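Local structure of sister chromatid cohesion protein (Chaetomium thermophilum, 5T8V) at residues R362-I367 / S542-C547; N418-A423 / E515-R520; R511-Y516 / T534-E539; L565-R570 / R576-T581. The protein probably loads cohesin onto chromatin as a HEAT-repeat subunit of the loader complex, the present chain being its large C-terminal fragment. All blocks are in the same frame, centred on the assembly; numbering follows the deposited sequence.

Interaction 1. Residues R362-I367 / S542-C547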
loop_
_atom_site.group_PDB
_atom_site.type_symbol
_atom_site.label_atom_id
_atom_site.label_comp_id
_atom_site.label_asym_id
_atom_site.label_seq_id
_atom_site.Cartn_x
_atom_site.Cartn_y
_atom_site.Cartn_z
ATOM N N ARG A 362 33.976 -27.548 24.261
ATOM C CA ARG A 362 34.950 -27.267 23.212
ATOM C C ARG A 362 35.127 -28.468 22.289
ATOM O O ARG A 362 35.211 -28.311 21.062
ATOM C CB ARG A 362 36.283 -26.849 23.843
ATOM C CG ARG A 362 37.140 -25.917 22.987
ATOM C CD ARG A 362 36.350 -24.717 22.475
ATOM N NE ARG A 362 35.514 -24.121 23.517
ATOM C CZ ARG A 362 34.372 -23.474 23.297
ATOM N NH1 ARG A 362 33.895 -23.338 22.065
ATOM N NH2 ARG A 362 33.693 -22.966 24.317
ATOM N N ASP A 363 35.178 -29.674 22.857
ATOM C CA ASP A 363 35.172 -30.886 22.046
ATOM C C ASP A 363 33.972 -30.904 21.109
ATOM O O ASP A 363 34.113 -31.071 19.888
ATOM C CB ASP A 363 35.153 -32.116 22.952
ATOM C CG ASP A 363 36.458 -32.317 23.695
ATOM O OD1 ASP A 363 37.349 -31.447 23.593
ATOM O OD2 ASP A 363 36.588 -33.348 24.389
ATOM N N LEU A 364 32.771 -30.729 21.671
ATOM C CA LEU A 364 31.576 -30.729 20.837
ATOM C C LEU A 364 31.683 -29.686 19.734
ATOM O O LEU A 364 31.259 -29.927 18.599
ATOM C CB LEU A 364 30.331 -30.480 21.687
ATOM C CG LEU A 364 29.033 -30.349 20.882
ATOM C CD1 LEU A 364 28.802 -31.570 19.999
ATOM C CD2 LEU A 364 27.860 -30.142 21.813
ATOM N N ASP A 365 32.250 -28.522 20.044
ATOM C CA ASP A 365 32.403 -27.485 19.030
ATOM C C ASP A 365 33.284 -27.973 17.888
ATOM O O ASP A 365 32.932 -27.832 16.709
ATOM C CB ASP A 365 32.979 -26.219 19.664
ATOM C CG ASP A 365 33.139 -25.088 18.669
ATOM O OD1 ASP A 365 32.109 -24.542 18.222
ATOM O OD2 ASP A 365 34.291 -24.739 18.342
ATOM N N THR A 366 34.429 -28.581 18.221
ATOM C CA THR A 366 35.346 -29.033 17.178
ATOM C C THR A 366 34.716 -30.120 16.315
ATOM O O THR A 366 34.963 -30.177 15.105
ATOM C CB THR A 366 36.653 -29.540 17.787
ATOM O OG1 THR A 366 36.386 -30.661 18.640
ATOM C CG2 THR A 366 37.346 -28.439 18.584
ATOM N N ILE A 367 33.906 -31.000 16.909
ATOM C CA ILE A 367 33.331 -32.072 16.100
ATOM C C ILE A 367 32.136 -31.583 15.284
ATOM O O ILE A 367 31.917 -32.053 14.161
ATOM C CB ILE A 367 32.936 -33.276 16.972
ATOM C CG1 ILE A 367 32.563 -34.462 16.079
ATOM C CG2 ILE A 367 31.772 -32.921 17.886
ATOM C CD1 ILE A 367 32.274 -35.747 16.829
ATOM N N SER A 542 25.471 -27.866 17.993
ATOM C CA SER A 542 25.907 -26.494 17.766
ATOM C C SER A 542 25.149 -25.519 18.653
ATOM O O SER A 542 25.737 -24.571 19.185
ATOM C CB SER A 542 25.729 -26.122 16.301
ATOM O OG SER A 542 26.116 -24.779 16.075
ATOM N N LYS A 543 23.843 -25.729 18.823
ATOM C CA LYS A 543 23.078 -24.834 19.683
ATOM C C LYS A 543 23.495 -24.971 21.139
ATOM O O LYS A 543 23.496 -23.980 21.875
ATOM C CB LYS A 543 21.583 -25.095 19.522
ATOM C CG LYS A 543 21.015 -24.593 18.200
ATOM C CD LYS A 543 21.027 -23.071 18.118
ATOM C CE LYS A 543 20.543 -22.576 16.766
ATOM N NZ LYS A 543 20.621 -21.088 16.665
ATOM N N ILE A 544 23.853 -26.180 21.574
ATOM C CA ILE A 544 24.438 -26.339 22.902
ATOM C C ILE A 544 25.676 -25.460 23.034
ATOM O O ILE A 544 25.815 -24.684 23.989
ATOM C CB ILE A 544 24.762 -27.821 23.168
ATOM C CG1 ILE A 544 23.470 -28.626 23.294
ATOM C CG2 ILE A 544 25.602 -27.982 24.436
ATOM C CD1 ILE A 544 23.665 -30.105 23.103
ATOM N N CYS A 545 26.591 -25.562 22.066
ATOM C CA CYS A 545 27.819 -24.773 22.132
ATOM C C CYS A 545 27.518 -23.278 22.170
ATOM O O CYS A 545 28.097 -22.539 22.973
ATOM C CB CYS A 545 28.721 -25.114 20.947
ATOM S SG CYS A 545 29.319 -26.811 20.965
ATOM N N THR A 546 26.617 -22.808 21.304
ATOM C CA THR A 546 26.288 -21.386 21.288
ATOM C C THR A 546 25.688 -20.949 22.618
ATOM O O THR A 546 26.027 -19.882 23.144
ATOM C CB THR A 546 25.324 -21.081 20.141
ATOM O OG1 THR A 546 25.995 -21.277 18.892
ATOM C CG2 THR A 546 24.814 -19.640 20.213
ATOM N N CYS A 547 24.785 -21.760 23.172
ATOM C CA CYS A 547 24.191 -21.445 24.465
ATOM C C CYS A 547 25.265 -21.288 25.531
ATOM O O CYS A 547 25.297 -20.286 26.256
ATOM C CB CYS A 547 23.192 -22.539 24.850
ATOM S SG CYS A 547 22.601 -22.480 26.562
#
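Two long helices of the HEAT-repeat array, 357-391 and 527-550, meet here where the thiol of Cys545 is set against Leu364 and Asp365. The pair is a small example of how an all-helical solenoid joins elements far apart in sequence: 174 residues lie between the two segments. Cys545 supplies the projecting group. Its SG lies anti to its own carbonyl carbon (chi1 -65°), which directs the sulfur at the opposing helix. There Cys545 SG comes within 3.6 Å of Leu364 CG and 3.7 Å of Leu364 CD2, and it also reaches the backbone, 3.5 Å from Asp365 N. Asp365 adds its CB at 3.9 Å from Cys545 SG, so one sulfur meets the side chain of one residue and the root of the next. Leu364 extends past the thiol, and its CD2 continues to Ile544 CG2 at 4.1 Å, the two side chains crossing at about a right angle. Within the helical array these two segments cross steeply, about midway between perpendicular and antiparallel, at 134° between their N-to-C directions, with axes 9.2 Å apart. The backbones draw near at the cysteine, the CA atoms of Asp365 and Cys545 being 6.2 Å apart. Ile544 also meets Leu565 and Leu569 of helix 556-574, which extends the apolar layer. The polar ends lie to one side of it: the carboxylate of Asp365 forms a long ion pair with Arg362, whose NH2 makes a salt bridge to Asp549 on helix 527-550.

Interaction 2. Residues N418-A423 / E515-R520; sequences NPDWPA and EYLQSR
A type I beta turn from Asn418 to Trp421, in the loop between helices 402-414 and 423-440, is pressed by Pro419 and Asp420 against Leu517 and Arg520 near the end of helix 509-520. The turn is fixed internally by two bonds. Trp421 N donates to Asn418 O at 2.9 Å, and the side chain of Asn418 forms an Asx turn, its OD1 accepting from Asp420 N, also at 2.9 Å. Pro419 and Asp420 occupy the two middle positions. The apolar contact is between Leu517 CD2 and Pro419 CB, 4.1 Å apart, while Leu517 CD1 lies beside the carbonyl oxygen, 3.6 Å from Pro419 O. Leu517 and the Asp420 side chain pass in opposite directions. The polar half is a salt bridge between Asp420 OD2 and Arg520 NH2; these two atoms are modelled too close together, so its exact geometry is doubtful, including the edge-on, nearly coplanar meeting of carboxylate and guanidinium. Arg520 is bent at chi2 and chi3, and its CG rests over one face of the Tyr516 ring, offset toward the rim. Around this joint, Pro419 and Pro422 meet Tyr597 of helix 590-602, Asp420 meets Leu529 and Leu517 meets Met533, both of helix 527-550, and Trp421 packs on Met311 and Arg312 of helix 305-315, so that the loop is enclosed by several helices.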
loop_
_atom_site.group_PDB
_atom_site.type_symbol
_atom_site.label_atom_id
_atom_site.label_comp_id
_atom_site.label_asym_id
_atom_site.label_seq_id
_atom_site.Cartn_x
_atom_site.Cartn_y
_atom_site.Cartn_z
ATOM N N ASN A 418 8.683 -29.070 8.370
ATOM C CA ASN A 418 8.646 -30.523 8.308
ATOM C C ASN A 418 9.937 -31.074 8.898
ATOM O O ASN A 418 11.010 -30.858 8.313
ATOM C CB ASN A 418 8.475 -30.995 6.868
ATOM C CG ASN A 418 8.190 -32.478 6.775
ATOM O OD1 ASN A 418 8.672 -33.266 7.589
ATOM N ND2 ASN A 418 7.397 -32.865 5.785
ATOM N N PRO A 419 9.901 -31.782 10.032
ATOM C CA PRO A 419 11.160 -32.272 10.620
ATOM C C PRO A 419 11.906 -33.250 9.733
ATOM O O PRO A 419 13.100 -33.479 9.961
ATOM C CB PRO A 419 10.706 -32.932 11.930
ATOM C CG PRO A 419 9.262 -33.240 11.729
ATOM C CD PRO A 419 8.732 -32.157 10.845
ATOM N N ASP A 420 11.245 -33.840 8.734
ATOM C CA ASP A 420 11.936 -34.699 7.778
ATOM C C ASP A 420 12.883 -33.919 6.882
ATOM O O ASP A 420 13.735 -34.528 6.225
ATOM C CB ASP A 420 10.927 -35.437 6.897
ATOM C CG ASP A 420 10.155 -36.490 7.651
ATOM O OD1 ASP A 420 10.150 -36.452 8.899
ATOM O OD2 ASP A 420 9.546 -37.358 6.992
ATOM N N TRP A 421 12.758 -32.594 6.837
ATOM C CA TRP A 421 13.450 -31.774 5.843
ATOM C C TRP A 421 14.050 -30.543 6.511
ATOM O O TRP A 421 13.673 -29.406 6.215
ATOM C CB TRP A 421 12.486 -31.386 4.723
ATOM C CG TRP A 421 11.975 -32.565 3.962
ATOM C CD1 TRP A 421 10.750 -33.149 4.079
ATOM C CD2 TRP A 421 12.687 -33.316 2.970
ATOM N NE1 TRP A 421 10.650 -34.217 3.218
ATOM C CE2 TRP A 421 11.827 -34.340 2.526
ATOM C CE3 TRP A 421 13.967 -33.223 2.413
ATOM C CZ2 TRP A 421 12.202 -35.260 1.550
ATOM C CZ3 TRP A 421 14.338 -34.138 1.444
ATOM C CH2 TRP A 421 13.459 -35.144 1.023
ATOM N N PRO A 422 15.009 -30.740 7.422
ATOM C CA PRO A 422 15.624 -29.589 8.103
ATOM C C PRO A 422 16.439 -28.684 7.191
ATOM O O PRO A 422 16.810 -27.585 7.623
ATOM C CB PRO A 422 16.510 -30.244 9.172
ATOM C CG PRO A 422 16.751 -31.625 8.683
ATOM C CD PRO A 422 15.508 -32.021 7.947
ATOM N N ALA A 423 16.728 -29.094 5.956
ATOM C CA ALA A 423 17.464 -28.234 5.039
ATOM C C ALA A 423 16.608 -27.116 4.460
ATOM O O ALA A 423 17.158 -26.187 3.859
ATOM C CB ALA A 423 18.056 -29.063 3.899
ATOM N N GLU A 515 13.328 -38.241 18.543
ATOM C CA GLU A 515 12.663 -39.487 18.909
ATOM C C GLU A 515 11.518 -39.796 17.954
ATOM O O GLU A 515 11.276 -40.962 17.621
ATOM C CB GLU A 515 12.158 -39.409 20.350
ATOM C CG GLU A 515 13.269 -39.351 21.391
ATOM C CD GLU A 515 14.062 -40.640 21.475
ATOM O OE1 GLU A 515 13.644 -41.644 20.858
ATOM O OE2 GLU A 515 15.110 -40.649 22.157
ATOM N N TYR A 516 10.806 -38.765 17.498
ATOM C CA TYR A 516 9.766 -38.968 16.498
ATOM C C TYR A 516 10.362 -39.509 15.204
ATOM O O TYR A 516 9.963 -40.574 14.712
ATOM C CB TYR A 516 9.022 -37.654 16.249
ATOM C CG TYR A 516 7.981 -37.737 15.158
ATOM C CD1 TYR A 516 6.764 -38.371 15.377
ATOM C CD2 TYR A 516 8.213 -37.178 13.909
ATOM C CE1 TYR A 516 5.808 -38.448 14.380
ATOM C CE2 TYR A 516 7.263 -37.250 12.904
ATOM C CZ TYR A 516 6.063 -37.885 13.146
ATOM O OH TYR A 516 5.118 -37.957 12.147
ATOM N N LEU A 517 11.334 -38.784 14.640
ATOM C CA LEU A 517 11.989 -39.259 13.426
ATOM C C LEU A 517 12.534 -40.668 13.606
ATOM O O LEU A 517 12.530 -41.464 12.660
ATOM C CB LEU A 517 13.118 -38.305 13.026
ATOM C CG LEU A 517 12.722 -36.881 12.636
ATOM C CD1 LEU A 517 13.963 -36.083 12.289
ATOM C CD2 LEU A 517 11.748 -36.870 11.470
ATOM N N GLN A 518 13.000 -40.997 14.812
ATOM C CA GLN A 518 13.496 -42.341 15.083
ATOM C C GLN A 518 12.376 -43.365 14.976
ATOM O O GLN A 518 12.506 -44.375 14.274
ATOM C CB GLN A 518 14.133 -42.390 16.471
ATOM C CG GLN A 518 14.800 -43.714 16.804
ATOM C CD GLN A 518 16.071 -43.936 16.010
ATOM O OE1 GLN A 518 17.126 -43.395 16.344
ATOM N NE2 GLN A 518 15.978 -44.731 14.949
ATOM N N SER A 519 11.261 -43.122 15.670
ATOM C CA SER A 519 10.140 -44.052 15.609
ATOM C C SER A 519 9.691 -44.275 14.171
ATOM O O SER A 519 9.430 -45.414 13.766
ATOM C CB SER A 519 8.976 -43.538 16.455
ATOM O OG SER A 519 8.286 -42.493 15.792
ATOM N N ARG A 520 9.598 -43.202 13.378
ATOM C CA ARG A 520 9.195 -43.375 11.985
ATOM C C ARG A 520 10.287 -44.044 11.164
ATOM O O ARG A 520 9.987 -44.729 10.179
ATOM C CB ARG A 520 8.814 -42.032 11.366
ATOM C CG ARG A 520 7.581 -41.409 11.992
ATOM C CD ARG A 520 6.706 -40.715 10.963
ATOM N NE ARG A 520 7.443 -39.721 10.183
ATOM C CZ ARG A 520 7.804 -39.853 8.908
ATOM N NH1 ARG A 520 7.500 -40.945 8.215
ATOM N NH2 ARG A 520 8.470 -38.875 8.316
#

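Interaction 3. Residues R511-Y516 / T534-E539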
loop_
_atom_site.group_PDB
_atom_site.type_symbol
_atom_site.label_atom_id
_atom_site.label_comp_id
_atom_site.label_asym_id
_atom_site.label_seq_id
_atom_site.Cartn_x
_atom_site.Cartn_y
_atom_site.Cartn_z
ATOM N N ARG A 511 15.103 -33.297 21.488
ATOM C CA ARG A 511 14.884 -34.686 21.870
ATOM C C ARG A 511 13.600 -35.232 21.256
ATOM O O ARG A 511 13.594 -36.319 20.672
ATOM C CB ARG A 511 14.832 -34.799 23.392
ATOM C CG ARG A 511 14.749 -36.228 23.912
ATOM C CD ARG A 511 16.109 -36.901 23.948
ATOM N NE ARG A 511 16.322 -37.563 25.233
ATOM C CZ ARG A 511 16.031 -38.833 25.488
ATOM N NH1 ARG A 511 15.518 -39.611 24.544
ATOM N NH2 ARG A 511 16.257 -39.329 26.696
ATOM N N ALA A 512 12.497 -34.493 21.392
ATOM C CA ALA A 512 11.212 -34.981 20.899
ATOM C C ALA A 512 11.239 -35.170 19.389
ATOM O O ALA A 512 10.780 -36.195 18.870
ATOM C CB ALA A 512 10.096 -34.017 21.299
ATOM N N THR A 513 11.774 -34.184 18.663
ATOM C CA THR A 513 11.858 -34.296 17.212
ATOM C C THR A 513 12.670 -35.521 16.809
ATOM O O THR A 513 12.255 -36.304 15.946
ATOM C CB THR A 513 12.473 -33.026 16.624
ATOM O OG1 THR A 513 11.727 -31.884 17.060
ATOM C CG2 THR A 513 12.462 -33.074 15.104
ATOM N N LEU A 514 13.832 -35.711 17.439
ATOM C CA LEU A 514 14.685 -36.834 17.068
ATOM C C LEU A 514 14.035 -38.169 17.414
ATOM O O LEU A 514 14.171 -39.141 16.665
ATOM C CB LEU A 514 16.046 -36.702 17.747
ATOM C CG LEU A 514 16.987 -35.692 17.089
ATOM C CD1 LEU A 514 18.178 -35.399 17.990
ATOM C CD2 LEU A 514 17.461 -36.205 15.737
ATOM N N GLU A 515 13.328 -38.241 18.543
ATOM C CA GLU A 515 12.663 -39.487 18.909
ATOM C C GLU A 515 11.518 -39.796 17.954
ATOM O O GLU A 515 11.276 -40.962 17.621
ATOM C CB GLU A 515 12.158 -39.409 20.350
ATOM C CG GLU A 515 13.269 -39.351 21.391
ATOM C CD GLU A 515 14.062 -40.640 21.475
ATOM O OE1 GLU A 515 13.644 -41.644 20.858
ATOM O OE2 GLU A 515 15.110 -40.649 22.157
ATOM N N TYR A 516 10.806 -38.765 17.498
ATOM C CA TYR A 516 9.766 -38.968 16.498
ATOM C C TYR A 516 10.362 -39.509 15.204
ATOM O O TYR A 516 9.963 -40.574 14.712
ATOM C CB TYR A 516 9.022 -37.654 16.249
ATOM C CG TYR A 516 7.981 -37.737 15.158
ATOM C CD1 TYR A 516 6.764 -38.371 15.377
ATOM C CD2 TYR A 516 8.213 -37.178 13.909
ATOM C CE1 TYR A 516 5.808 -38.448 14.380
ATOM C CE2 TYR A 516 7.263 -37.250 12.904
ATOM C CZ TYR A 516 6.063 -37.885 13.146
ATOM O OH TYR A 516 5.118 -37.957 12.147
ATOM N N THR A 534 20.694 -37.103 11.513
ATOM C CA THR A 534 22.059 -36.662 11.793
ATOM C C THR A 534 22.177 -35.145 11.684
ATOM O O THR A 534 22.810 -34.497 12.530
ATOM C CB THR A 534 23.049 -37.348 10.848
ATOM O OG1 THR A 534 22.688 -37.084 9.486
ATOM C CG2 THR A 534 23.065 -38.847 11.084
ATOM N N PHE A 535 21.564 -34.562 10.652
ATOM C CA PHE A 535 21.551 -33.111 10.496
ATOM C C PHE A 535 21.015 -32.430 11.751
ATOM O O PHE A 535 21.659 -31.538 12.319
ATOM C CB PHE A 535 20.705 -32.750 9.273
ATOM C CG PHE A 535 20.810 -31.314 8.845
ATOM C CD1 PHE A 535 20.002 -30.347 9.413
ATOM C CD2 PHE A 535 21.690 -30.939 7.846
ATOM C CE1 PHE A 535 20.086 -29.031 9.006
ATOM C CE2 PHE A 535 21.778 -29.626 7.437
ATOM C CZ PHE A 535 20.975 -28.671 8.017
ATOM N N ILE A 536 19.834 -32.851 12.210
ATOM C CA ILE A 536 19.244 -32.237 13.397
ATOM C C ILE A 536 20.141 -32.439 14.611
ATOM O O ILE A 536 20.272 -31.549 15.456
ATOM C CB ILE A 536 17.826 -32.789 13.629
ATOM C CG1 ILE A 536 16.854 -32.123 12.652
ATOM C CG2 ILE A 536 17.367 -32.553 15.070
ATOM C CD1 ILE A 536 15.497 -32.774 12.585
ATOM N N ILE A 537 20.771 -33.610 14.724
ATOM C CA ILE A 537 21.673 -33.860 15.845
ATOM C C ILE A 537 22.805 -32.838 15.852
ATOM O O ILE A 537 23.162 -32.288 16.904
ATOM C CB ILE A 537 22.208 -35.303 15.784
ATOM C CG1 ILE A 537 21.076 -36.300 16.031
ATOM C CG2 ILE A 537 23.309 -35.523 16.821
ATOM C CD1 ILE A 537 21.429 -37.733 15.672
ATOM N N SER A 538 23.389 -32.569 14.683
ATOM C CA SER A 538 24.461 -31.582 14.622
ATOM C C SER A 538 23.943 -30.188 14.964
ATOM O O SER A 538 24.619 -29.426 15.666
ATOM C CB SER A 538 25.118 -31.599 13.241
ATOM O OG SER A 538 24.160 -31.441 12.213
ATOM N N GLU A 539 22.744 -29.837 14.489
ATOM C CA GLU A 539 22.149 -28.564 14.886
ATOM C C GLU A 539 22.015 -28.469 16.401
ATOM O O GLU A 539 22.293 -27.420 16.997
ATOM C CB GLU A 539 20.783 -28.391 14.224
ATOM C CG GLU A 539 20.843 -28.006 12.760
ATOM C CD GLU A 539 19.477 -27.668 12.198
ATOM O OE1 GLU A 539 18.459 -28.016 12.841
ATOM O OE2 GLU A 539 19.420 -27.044 11.116
#
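With chi1 at -78° and chi2 at 168°, Leu514 has CG opposite its carbonyl carbon and a forked tip carried out to meet Ile536 and Ile537 on helix 527-550. Ile536 has much the same shape, and its branch CG2, set opposite the backbone N, is the one that faces the leucine. The two side chains slide past each other in opposite directions, and Leu514 CD2 comes 3.7 Å from Ile536 CG2. Ile537 is met differently. Its CG1 sits at the mouth of the leucine fork, 3.6 Å from both Leu514 CD1 and Leu514 CD2, and the chains cross at about a right angle. The leucine thus touches two successive isoleucines with one isopropyl group. Beside this, Ile536 CD1 reaches Thr513, the residue before the leucine, coming 4.0 Å from Thr513 CG2. The threonine's methyl faces the isoleucine, while its hydroxyl is bonded to Pro509 O along its own helix. Replacing Leu514 by an alanine would probably leave Ile536 CG2 and Ile537 CG1 without their apolar partner and open a gap between the helices. The leucine also meets Met533 and Trp540 of helix 527-550, while Arg511 and Glu515 pair by a salt bridge along their own helix, away from the apolar seam. The segments run nearly antiparallel, 166° between their directions, with axes 10.3 Å apart. Successive helices packed in this way through aliphatic side chains are the antiparallel helical pair from which HEAT-type solenoids are built.

Interaction 4. Residues L565-R570 / R576-T581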
loop_
_atom_site.group_PDB
_atom_site.type_symbol
_atom_site.label_atom_id
_atom_site.label_comp_id
_atom_site.label_asym_id
_atom_site.label_seq_id
_atom_site.Cartn_x
_atom_site.Cartn_y
_atom_site.Cartn_z
ATOM N N LEU A 565 25.167 -32.536 28.287
ATOM C CA LEU A 565 24.639 -32.458 26.929
ATOM C C LEU A 565 25.765 -32.467 25.904
ATOM O O LEU A 565 25.622 -33.046 24.820
ATOM C CB LEU A 565 23.784 -31.202 26.767
ATOM C CG LEU A 565 22.419 -31.211 27.453
ATOM C CD1 LEU A 565 21.832 -29.807 27.493
ATOM C CD2 LEU A 565 21.471 -32.163 26.743
ATOM N N ALA A 566 26.892 -31.830 26.224
ATOM C CA ALA A 566 28.016 -31.809 25.298
ATOM C C ALA A 566 28.550 -33.215 25.059
ATOM O O ALA A 566 28.698 -33.653 23.909
ATOM C CB ALA A 566 29.116 -30.893 25.834
ATOM N N TYR A 567 28.838 -33.947 26.138
ATOM C CA TYR A 567 29.296 -35.324 25.993
ATOM C C TYR A 567 28.283 -36.155 25.212
ATOM O O TYR A 567 28.627 -36.807 24.217
ATOM C CB TYR A 567 29.547 -35.940 27.371
ATOM C CG TYR A 567 29.840 -37.424 27.329
ATOM C CD1 TYR A 567 31.125 -37.892 27.088
ATOM C CD2 TYR A 567 28.830 -38.358 27.528
ATOM C CE1 TYR A 567 31.397 -39.250 27.048
ATOM C CE2 TYR A 567 29.090 -39.715 27.487
ATOM C CZ TYR A 567 30.375 -40.156 27.247
ATOM O OH TYR A 567 30.640 -41.508 27.207
ATOM N N ARG A 568 27.022 -36.136 25.650
ATOM C CA ARG A 568 25.986 -36.928 24.998
ATOM C C ARG A 568 25.935 -36.648 23.504
ATOM O O ARG A 568 26.017 -37.569 22.686
ATOM C CB ARG A 568 24.629 -36.642 25.642
ATOM C CG ARG A 568 24.531 -37.098 27.085
ATOM C CD ARG A 568 23.293 -36.545 27.764
ATOM N NE ARG A 568 23.291 -36.834 29.197
ATOM C CZ ARG A 568 22.423 -36.326 30.066
ATOM N NH1 ARG A 568 21.476 -35.491 29.660
ATOM N NH2 ARG A 568 22.508 -36.651 31.348
ATOM N N LEU A 569 25.798 -35.375 23.127
ATOM C CA LEU A 569 25.679 -35.037 21.711
ATOM C C LEU A 569 26.934 -35.404 20.933
ATOM O O LEU A 569 26.845 -35.759 19.752
ATOM C CB LEU A 569 25.367 -33.551 21.546
ATOM C CG LEU A 569 23.877 -33.210 21.443
ATOM C CD1 LEU A 569 23.280 -33.748 20.150
ATOM C CD2 LEU A 569 23.109 -33.732 22.652
ATOM N N ARG A 570 28.108 -35.325 21.563
ATOM C CA ARG A 570 29.322 -35.778 20.894
ATOM C C ARG A 570 29.231 -37.267 20.571
ATOM O O ARG A 570 29.447 -37.686 19.424
ATOM C CB ARG A 570 30.537 -35.478 21.772
ATOM C CG ARG A 570 31.875 -35.555 21.047
ATOM C CD ARG A 570 32.739 -36.678 21.598
ATOM N NE ARG A 570 33.038 -36.498 23.015
ATOM C CZ ARG A 570 33.619 -37.416 23.783
ATOM N NH1 ARG A 570 33.965 -38.593 23.277
ATOM N NH2 ARG A 570 33.851 -37.158 25.062
ATOM N N ARG A 576 25.265 -42.642 15.460
ATOM C CA ARG A 576 23.869 -42.216 15.467
ATOM C C ARG A 576 22.995 -43.139 16.308
ATOM O O ARG A 576 22.020 -42.680 16.913
ATOM C CB ARG A 576 23.338 -42.135 14.036
ATOM C CG ARG A 576 23.345 -43.456 13.284
ATOM C CD ARG A 576 22.918 -43.265 11.835
ATOM N NE ARG A 576 22.706 -44.539 11.150
ATOM C CZ ARG A 576 23.664 -45.256 10.571
ATOM N NH1 ARG A 576 23.363 -46.402 9.975
ATOM N NH2 ARG A 576 24.924 -44.837 10.587
ATOM N N LYS A 577 23.324 -44.430 16.365
ATOM C CA LYS A 577 22.558 -45.378 17.168
ATOM C C LYS A 577 22.785 -45.210 18.666
ATOM O O LYS A 577 22.187 -45.958 19.448
ATOM C CB LYS A 577 22.909 -46.811 16.762
ATOM C CG LYS A 577 22.511 -47.179 15.343
ATOM C CD LYS A 577 22.949 -48.594 15.005
ATOM C CE LYS A 577 22.518 -48.999 13.604
ATOM N NZ LYS A 577 22.957 -50.384 13.265
ATOM N N TRP A 578 23.621 -44.257 19.081
ATOM C CA TRP A 578 23.945 -44.107 20.497
ATOM C C TRP A 578 22.729 -43.665 21.302
ATOM O O TRP A 578 22.549 -44.091 22.448
ATOM C CB TRP A 578 25.090 -43.107 20.654
ATOM C CG TRP A 578 25.703 -43.067 22.021
ATOM C CD1 TRP A 578 26.733 -43.837 22.480
ATOM C CD2 TRP A 578 25.340 -42.198 23.101
ATOM N NE1 TRP A 578 27.028 -43.506 23.780
ATOM C CE2 TRP A 578 26.188 -42.501 24.184
ATOM C CE3 TRP A 578 24.378 -41.196 23.258
ATOM C CZ2 TRP A 578 26.102 -41.841 25.409
ATOM C CZ3 TRP A 578 24.295 -40.539 24.474
ATOM C CH2 TRP A 578 25.151 -40.865 25.533
ATOM N N LEU A 579 21.880 -42.818 20.718
ATOM C CA LEU A 579 20.738 -42.282 21.453
ATOM C C LEU A 579 19.773 -43.391 21.855
ATOM O O LEU A 579 19.461 -43.565 23.039
ATOM C CB LEU A 579 20.021 -41.226 20.609
ATOM C CG LEU A 579 18.714 -40.679 21.191
ATOM C CD1 LEU A 579 18.955 -40.018 22.537
ATOM C CD2 LEU A 579 18.060 -39.706 20.223
ATOM N N SER A 580 19.285 -44.153 20.875
ATOM C CA SER A 580 18.295 -45.187 21.152
ATOM C C SER A 580 18.876 -46.359 21.931
ATOM O O SER A 580 18.127 -47.054 22.626
ATOM C CB SER A 580 17.686 -45.687 19.841
ATOM O OG SER A 580 18.696 -46.085 18.931
ATOM N N THR A 581 20.186 -46.591 21.836
ATOM C CA THR A 581 20.799 -47.725 22.522
ATOM C C THR A 581 20.992 -47.447 24.009
ATOM O O THR A 581 20.715 -48.314 24.844
ATOM C CB THR A 581 22.141 -48.070 21.869
ATOM O OG1 THR A 581 21.921 -48.527 20.528
ATOM C CG2 THR A 581 22.880 -49.158 22.654
#
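Trp578 leans its six-membered ring against Arg568 and Tyr567, bridging a short helix to the longer one before it. With CG placed opposite the backbone N (chi1 -168°), the indole is thrown out from the start of helix 578-582 toward helix 556-574. Trp578 CZ3 lies 3.9 Å from Arg568 O and 4.1 Å from Arg568 CB, and Trp578 CH2 is 4.1 Å from Arg568 CG, so the root of the arginine and not its charged end is what the ring meets. Arg568 then runs on extended from CG to NE, leaving the indole behind; its guanidinium pairs with Glu350 and makes a cation-pi contact with Trp506. The chain of this helical array turns from helix 556-574 into the short helix 578-582 after a brief connection, and here the tryptophan side chain spans the two helices. Tyr567 joins through its ring, CE2 coming 4.2 Å from Trp578 CZ2 in an oblique approach. An alanine in place of Trp578 would probably open a gap beside Arg568 and Tyr567 and let the short helix shift relative to its neighbour. Thr581 ties that helix to the residue just before it, its OG1 and N both bonding to Lys577 O from opposite faces of the carbonyl plane.

Interactions 1, 2 and 3 are buried, and interaction 4 is partly buried and aromatic in character. Interactions 1 and 3 join aliphatic side chains and a thiol, and both use helix 527-550, which packs against helices 357-391 and 509-520 at different points along its length. Interaction 2 lies about 7 Å from interaction 3 between centres and shares Glu515 and Tyr516 with it; it alone of the four has a salt bridge across it, of doubtful geometry, made by an exposed arginine. In interaction 4, helix 556-574 returns to the core, where Leu565 and Leu569 meet Ile544 of interaction 1. Interactions 2 and 3 are nested within the chain loop that interaction 1 closes, whereas interaction 4 follows it.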